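D-alanyl transferase DltD (Enterococcus faecium TX0133A04, PDB 6PFX) probably transfers D-alanine in the D-alanylation of lipoteichoic acid, a step of Gram-positive cell wall biogenesis, as a membrane-associated member of the DltD family. Local coordinates at residues 25-30 / 123-128; 61-66 / 212-217. All coordinates share one frame; numbering follows the deposited sequence.

Overall arrangement
Along the chain the segments alternate: 25-30, 61-66, then their respective partners 123-128 and 212-217. The contacts are separate, centres 34 Å and nearest atoms about 15 Å apart. Contact 1, its centre about 17 Å from the centre of the chain, joins the start of helix 28-35 to helix 123-132. Contact 2 is a surface contact, its centre about 25 Å from that point, where the end of helix 56-62 meets the loop between helices 203-210 and 219-233. Helices 28-35 and 56-62 precede and follow strand 39-43, which belongs to the five-stranded parallel sheet, consistent with the SGNH-hydrolase clan; contact 1 ties an early segment to a later helix, contact 2 one to a later loop.

Contact 1. Residues 25-30 / 123-128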
loop_
_atom_site.group_PDB
_atom_site.type_symbol
_atom_site.label_atom_id
_atom_site.label_comp_id
_atom_site.label_asym_id
_atom_site.label_seq_id
_atom_site.Cartn_x
_atom_site.Cartn_y
_atom_site.Cartn_z
ATOM N N LYS A 25 6.242 -11.464 3.465
ATOM C CA LYS A 25 6.246 -11.894 4.858
ATOM C C LYS A 25 7.644 -12.133 5.410
ATOM O O LYS A 25 7.790 -12.356 6.618
ATOM C CB LYS A 25 5.481 -13.217 5.010
ATOM C CG LYS A 25 3.998 -13.113 4.777
ATOM C CD LYS A 25 3.226 -14.368 5.195
ATOM C CE LYS A 25 3.776 -15.634 4.553
ATOM N NZ LYS A 25 2.959 -16.839 4.898
ATOM N N GLY A 26 8.668 -12.124 4.561
ATOM C CA GLY A 26 10.012 -12.453 4.973
ATOM C C GLY A 26 10.864 -11.228 5.260
ATOM O O GLY A 26 10.382 -10.095 5.344
ATOM N N ASP A 27 12.166 -11.490 5.435
ATOM C CA ASP A 27 13.145 -10.453 5.712
ATOM C C ASP A 27 14.336 -10.476 4.754
ATOM O O ASP A 27 14.768 -9.425 4.278
ATOM C CB ASP A 27 13.697 -10.598 7.141
ATOM C CG ASP A 27 12.750 -10.092 8.201
ATOM O OD1 ASP A 27 11.898 -9.235 7.899
ATOM O OD2 ASP A 27 12.869 -10.547 9.357
ATOM N N ALA A 28 14.894 -11.661 4.485
ATOM C CA ALA A 28 16.203 -11.739 3.843
ATOM C C ALA A 28 16.208 -11.031 2.495
ATOM O O ALA A 28 17.109 -10.236 2.202
ATOM C CB ALA A 28 16.622 -13.202 3.697
ATOM N N ILE A 29 15.198 -11.282 1.666
ATOM C CA ILE A 29 15.190 -10.718 0.320
ATOM C C ILE A 29 14.841 -9.237 0.359
ATOM O O ILE A 29 15.594 -8.391 -0.135
ATOM C CB ILE A 29 14.244 -11.507 -0.604
ATOM C CG1 ILE A 29 14.813 -12.909 -0.847
ATOM C CG2 ILE A 29 14.049 -10.760 -1.912
ATOM C CD1 ILE A 29 13.884 -13.822 -1.644
ATOM N N LYS A 30 13.696 -8.900 0.951
ATOM C CA LYS A 30 13.226 -7.519 0.902
ATOM C C LYS A 30 14.181 -6.573 1.630
ATOM O O LYS A 30 14.421 -5.456 1.163
ATOM C CB LYS A 30 11.791 -7.425 1.433
ATOM C CG LYS A 30 11.647 -7.319 2.948
ATOM C CD LYS A 30 10.172 -7.355 3.351
ATOM C CE LYS A 30 9.921 -6.716 4.689
ATOM N NZ LYS A 30 10.804 -7.295 5.742
ATOM N N GLU A 123 4.730 -14.333 11.651
ATOM C CA GLU A 123 5.341 -14.464 12.966
ATOM C C GLU A 123 6.745 -13.875 12.965
ATOM O O GLU A 123 7.171 -13.261 13.951
ATOM C CB GLU A 123 5.404 -15.932 13.387
ATOM C CG GLU A 123 4.087 -16.507 13.873
ATOM C CD GLU A 123 4.198 -17.984 14.213
ATOM O OE1 GLU A 123 4.772 -18.743 13.402
ATOM O OE2 GLU A 123 3.725 -18.383 15.297
ATOM N N LEU A 124 7.489 -14.073 11.870
ATOM C CA LEU A 124 8.855 -13.561 11.778
ATOM C C LEU A 124 8.876 -12.051 11.975
ATOM O O LEU A 124 9.662 -11.523 12.769
ATOM C CB LEU A 124 9.471 -13.935 10.422
ATOM C CG LEU A 124 10.837 -13.327 10.081
ATOM C CD1 LEU A 124 11.932 -13.669 11.091
ATOM C CD2 LEU A 124 11.288 -13.738 8.665
ATOM N N GLN A 125 8.005 -11.338 11.260
ATOM C CA GLN A 125 8.001 -9.884 11.336
ATOM C C GLN A 125 7.433 -9.398 12.656
ATOM O O GLN A 125 7.868 -8.358 13.168
ATOM C CB GLN A 125 7.204 -9.325 10.160
ATOM C CG GLN A 125 7.895 -9.576 8.833
ATOM C CD GLN A 125 7.095 -9.096 7.651
ATOM O OE1 GLN A 125 5.906 -8.796 7.761
ATOM N NE2 GLN A 125 7.751 -9.015 6.505
ATOM N N THR A 126 6.460 -10.124 13.217
ATOM C CA THR A 126 5.935 -9.782 14.534
ATOM C C THR A 126 7.027 -9.903 15.587
ATOM O O THR A 126 7.224 -8.993 16.402
ATOM C CB THR A 126 4.745 -10.685 14.869
ATOM O OG1 THR A 126 3.731 -10.557 13.863
ATOM C CG2 THR A 126 4.152 -10.310 16.217
ATOM N N TYR A 127 7.776 -11.010 15.560
ATOM C CA TYR A 127 8.863 -11.187 16.512
ATOM C C TYR A 127 9.975 -10.176 16.258
ATOM O O TYR A 127 10.582 -9.659 17.205
ATOM C CB TYR A 127 9.409 -12.613 16.425
ATOM C CG TYR A 127 8.474 -13.722 16.861
ATOM C CD1 TYR A 127 7.192 -13.456 17.319
ATOM C CD2 TYR A 127 8.892 -15.049 16.819
ATOM C CE1 TYR A 127 6.356 -14.469 17.712
ATOM C CE2 TYR A 127 8.061 -16.068 17.227
ATOM C CZ TYR A 127 6.792 -15.770 17.660
ATOM O OH TYR A 127 5.945 -16.772 18.051
ATOM N N ASP A 128 10.250 -9.874 14.985
ATOM C CA ASP A 128 11.197 -8.813 14.673
ATOM C C ASP A 128 10.855 -7.548 15.455
ATOM O O ASP A 128 11.725 -6.906 16.053
ATOM C CB ASP A 128 11.149 -8.468 13.180
ATOM C CG ASP A 128 11.912 -9.449 12.294
ATOM O OD1 ASP A 128 12.734 -10.243 12.795
ATOM O OD2 ASP A 128 11.673 -9.405 11.068
#
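Lys-25 takes part through its backbone, its own chain leading away from helix 123-132. Its carbonyl O sits 3.6 Å from Gln-125 CG, so the glutamine runs alongside the peptide, and Ser-122 OG donates to Lys-25 O. Gly-26 supplies the bond that crosses the contact: Gln-125 NE2 donates to Gly-26 O over 3.1 Å, with an N-H...O angle of 149°. The acceptor lies close to the amide plane of Gln-125, whereas the donor stands above the carbonyl plane. An extended chain beyond CG carries the amide to this point, and NE2 also bonds to Leu-24 O, which fixes the flip of the group. Asp-27, at the N-cap position of helix 28-35, makes no capping bond with its side chain. It points instead at helix 123-132, where Leu-124, CG anti to its backbone N, brings its branch to the carboxylate, CG 3.5 Å from Asp-27 OD2. Asp-128 comes tip to tip with Asp-27, the two carboxylates nearly coplanar at 21° and their OD2 atoms 2.4 Å apart. Lys-30, in the first turn of the helix, folds back with CG in the crowded position between N and the carbonyl carbon (chi1 84°) and a bend at chi4. Its NZ forms a salt bridge to Asp-27 OD1 at 3.1 Å and donates to Gly-26 O at 2.9 Å, in the carbonyl plane; Ser-88 of helix 79-89 is a further partner. Gly-26 O is thus gripped by two donors. The contact brings two like-charged acids together: Lys-30 probably offsets part of the negative charge through its salt bridge to Asp-27, while Asp-128 OD1 is bonded to Trp-184 NE1 of helix 181-193.

Contact 2. Residues 61-66 / 212-217; sequences EKYQRN and RLPKQY
Tyr-63 is sandwiched between a neighbour in its own segment and an aromatic ring from the facing loop. Lys-62 CG lies over the centre of one face, while Tyr-217 turns its edge to the opposite face in a T-shaped stack, planes at 80° and centroids 5.2 Å apart. Tyr-217 CB adds a CH-pi contact, 4.0 Å from the Tyr-63 ring centroid and almost on its normal. At the rim, Tyr-63 OH donates to a lone pair of Pro-214 O over 2.7 Å, a short bond lying in the carbonyl plane. Tyr-63 stands where helix 56-62 ends in a Schellman motif: Gln-64, with positive phi, is its C-prime residue, and Arg-65 N bonds back to Ala-60 O. The chain then brings extended Arg-65 past Tyr-217, NH2 lying 3.4 Å from CE2, its NH1 paired with Asp-358 of helix 351-365. Gln-359 of that helix holds Tyr-217 OH. Lys-62, bent at chi2 (55°), slides along Leu-213, CG 3.8 Å from Leu-213 CD1. Two waters bridge the segments: one donates to Lys-62 O and Lys-215 O, the other accepts from Lys-62 NZ and donates to Leu-213 O.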
loop_
_atom_site.group_PDB
_atom_site.type_symbol
_atom_site.label_atom_id
_atom_site.label_comp_id
_atom_site.label_asym_id
_atom_site.label_seq_id
_atom_site.Cartn_x
_atom_site.Cartn_y
_atom_site.Cartn_z
ATOM N N GLU A 61 12.216 0.944 -16.370
ATOM C CA GLU A 61 13.116 0.121 -17.169
ATOM C C GLU A 61 13.301 0.695 -18.570
ATOM O O GLU A 61 14.435 0.840 -19.040
ATOM C CB GLU A 61 12.573 -1.306 -17.231
ATOM C CG GLU A 61 13.289 -2.215 -18.218
ATOM C CD GLU A 61 12.824 -3.660 -18.124
ATOM O OE1 GLU A 61 12.894 -4.240 -17.017
ATOM O OE2 GLU A 61 12.377 -4.210 -19.154
ATOM N N LYS A 62 12.203 1.053 -19.242
ATOM C CA LYS A 62 12.295 1.532 -20.618
ATOM C C LYS A 62 13.153 2.787 -20.718
ATOM O O LYS A 62 13.946 2.944 -21.654
ATOM C CB LYS A 62 10.889 1.841 -21.137
ATOM C CG LYS A 62 10.836 2.409 -22.556
ATOM C CD LYS A 62 11.533 1.501 -23.552
ATOM C CE LYS A 62 11.308 1.999 -24.979
ATOM N NZ LYS A 62 11.951 1.088 -25.984
ATOM N N TYR A 63 12.967 3.717 -19.798
ATOM C CA TYR A 63 13.640 5.009 -19.838
ATOM C C TYR A 63 14.890 5.018 -18.976
ATOM O O TYR A 63 15.443 6.088 -18.706
ATOM C CB TYR A 63 12.623 6.108 -19.532
ATOM C CG TYR A 63 11.516 6.052 -20.568
ATOM C CD1 TYR A 63 11.800 6.278 -21.907
ATOM C CD2 TYR A 63 10.214 5.711 -20.227
ATOM C CE1 TYR A 63 10.823 6.191 -22.869
ATOM C CE2 TYR A 63 9.221 5.636 -21.192
ATOM C CZ TYR A 63 9.539 5.872 -22.513
ATOM O OH TYR A 63 8.570 5.792 -23.492
ATOM N N GLN A 64 15.358 3.838 -18.574
ATOM C CA GLN A 64 16.676 3.656 -17.975
ATOM C C GLN A 64 16.882 4.555 -16.767
ATOM O O GLN A 64 17.930 5.180 -16.589
ATOM C CB GLN A 64 17.766 3.859 -19.020
ATOM C CG GLN A 64 17.695 2.842 -20.124
ATOM C CD GLN A 64 18.881 2.925 -21.047
ATOM O OE1 GLN A 64 19.668 1.987 -21.146
ATOM N NE2 GLN A 64 19.024 4.056 -21.725
ATOM N N ARG A 65 15.870 4.591 -15.909
ATOM C CA ARG A 65 15.931 5.448 -14.744
ATOM C C ARG A 65 16.848 4.842 -13.687
ATOM O O ARG A 65 17.188 3.657 -13.714
ATOM C CB ARG A 65 14.525 5.683 -14.201
ATOM C CG ARG A 65 13.582 6.261 -15.232
ATOM C CD ARG A 65 12.261 6.662 -14.591
ATOM N NE ARG A 65 11.389 7.246 -15.599
ATOM C CZ ARG A 65 10.103 7.506 -15.427
ATOM N NH1 ARG A 65 9.531 7.243 -14.271
ATOM N NH2 ARG A 65 9.402 8.015 -16.428
ATOM N N ASN A 66 17.204 5.668 -12.712
ATOM C CA ASN A 66 18.180 5.312 -11.695
ATOM C C ASN A 66 17.574 4.561 -10.507
ATOM O O ASN A 66 18.207 4.480 -9.445
ATOM C CB ASN A 66 18.881 6.582 -11.207
ATOM C CG ASN A 66 20.189 6.297 -10.505
ATOM O OD1 ASN A 66 20.905 5.360 -10.859
ATOM N ND2 ASN A 66 20.508 7.105 -9.496
ATOM N N ARG A 212 6.487 -1.618 -26.238
ATOM C CA ARG A 212 5.372 -0.892 -26.831
ATOM C C ARG A 212 5.519 0.613 -26.698
ATOM O O ARG A 212 4.747 1.348 -27.318
ATOM C CB ARG A 212 4.070 -1.367 -26.190
ATOM C CG ARG A 212 3.936 -2.882 -26.226
ATOM C CD ARG A 212 2.752 -3.347 -25.427
ATOM N NE ARG A 212 1.501 -2.952 -26.057
ATOM C CZ ARG A 212 0.302 -3.167 -25.530
ATOM N NH1 ARG A 212 0.192 -3.765 -24.353
ATOM N NH2 ARG A 212 -0.785 -2.777 -26.178
ATOM N N LEU A 213 6.516 1.084 -25.968
ATOM C CA LEU A 213 6.664 2.494 -25.649
ATOM C C LEU A 213 7.593 3.198 -26.627
ATOM O O LEU A 213 8.461 2.573 -27.243
ATOM C CB LEU A 213 7.256 2.628 -24.248
ATOM C CG LEU A 213 6.364 2.139 -23.110
ATOM C CD1 LEU A 213 7.147 2.048 -21.814
ATOM C CD2 LEU A 213 5.153 3.066 -22.970
ATOM N N PRO A 214 7.463 4.519 -26.761
ATOM C CA PRO A 214 8.398 5.265 -27.613
ATOM C C PRO A 214 9.795 5.293 -27.013
ATOM O O PRO A 214 9.966 5.273 -25.791
ATOM C CB PRO A 214 7.807 6.683 -27.647
ATOM C CG PRO A 214 6.428 6.563 -27.093
ATOM C CD PRO A 214 6.442 5.397 -26.161
ATOM N N LYS A 215 10.799 5.370 -27.899
ATOM C CA LYS A 215 12.189 5.400 -27.458
ATOM C C LYS A 215 12.441 6.554 -26.496
ATOM O O LYS A 215 13.196 6.416 -25.526
ATOM C CB LYS A 215 13.122 5.564 -28.661
ATOM C CG LYS A 215 13.267 4.353 -29.563
ATOM C CD LYS A 215 14.284 4.644 -30.671
ATOM C CE LYS A 215 14.475 3.461 -31.613
ATOM N NZ LYS A 215 15.464 3.761 -32.694
ATOM N N GLN A 216 11.846 7.708 -26.775
ATOM C CA GLN A 216 12.008 8.895 -25.955
ATOM C C GLN A 216 10.724 9.145 -25.183
ATOM O O GLN A 216 9.624 9.032 -25.731
ATOM C CB GLN A 216 12.311 10.114 -26.822
ATOM C CG GLN A 216 13.555 9.960 -27.670
ATOM C CD GLN A 216 14.822 9.881 -26.838
ATOM O OE1 GLN A 216 14.928 10.499 -25.775
ATOM N NE2 GLN A 216 15.796 9.116 -27.323
ATOM N N TYR A 217 10.867 9.501 -23.917
ATOM C CA TYR A 217 9.698 9.775 -23.100
ATOM C C TYR A 217 9.048 11.070 -23.568
ATOM O O TYR A 217 9.709 12.105 -23.686
ATOM C CB TYR A 217 10.126 9.911 -21.648
ATOM C CG TYR A 217 8.991 10.028 -20.673
ATOM C CD1 TYR A 217 8.352 11.244 -20.459
ATOM C CD2 TYR A 217 8.572 8.925 -19.960
ATOM C CE1 TYR A 217 7.310 11.346 -19.563
ATOM C CE2 TYR A 217 7.544 9.020 -19.054
ATOM C CZ TYR A 217 6.932 10.238 -18.850
ATOM O OH TYR A 217 5.889 10.352 -17.960
HETATM O O HOH W 1 13.947 4.179 -24.475
HETATM O O HOH W 2 10.781 1.463 -28.403
#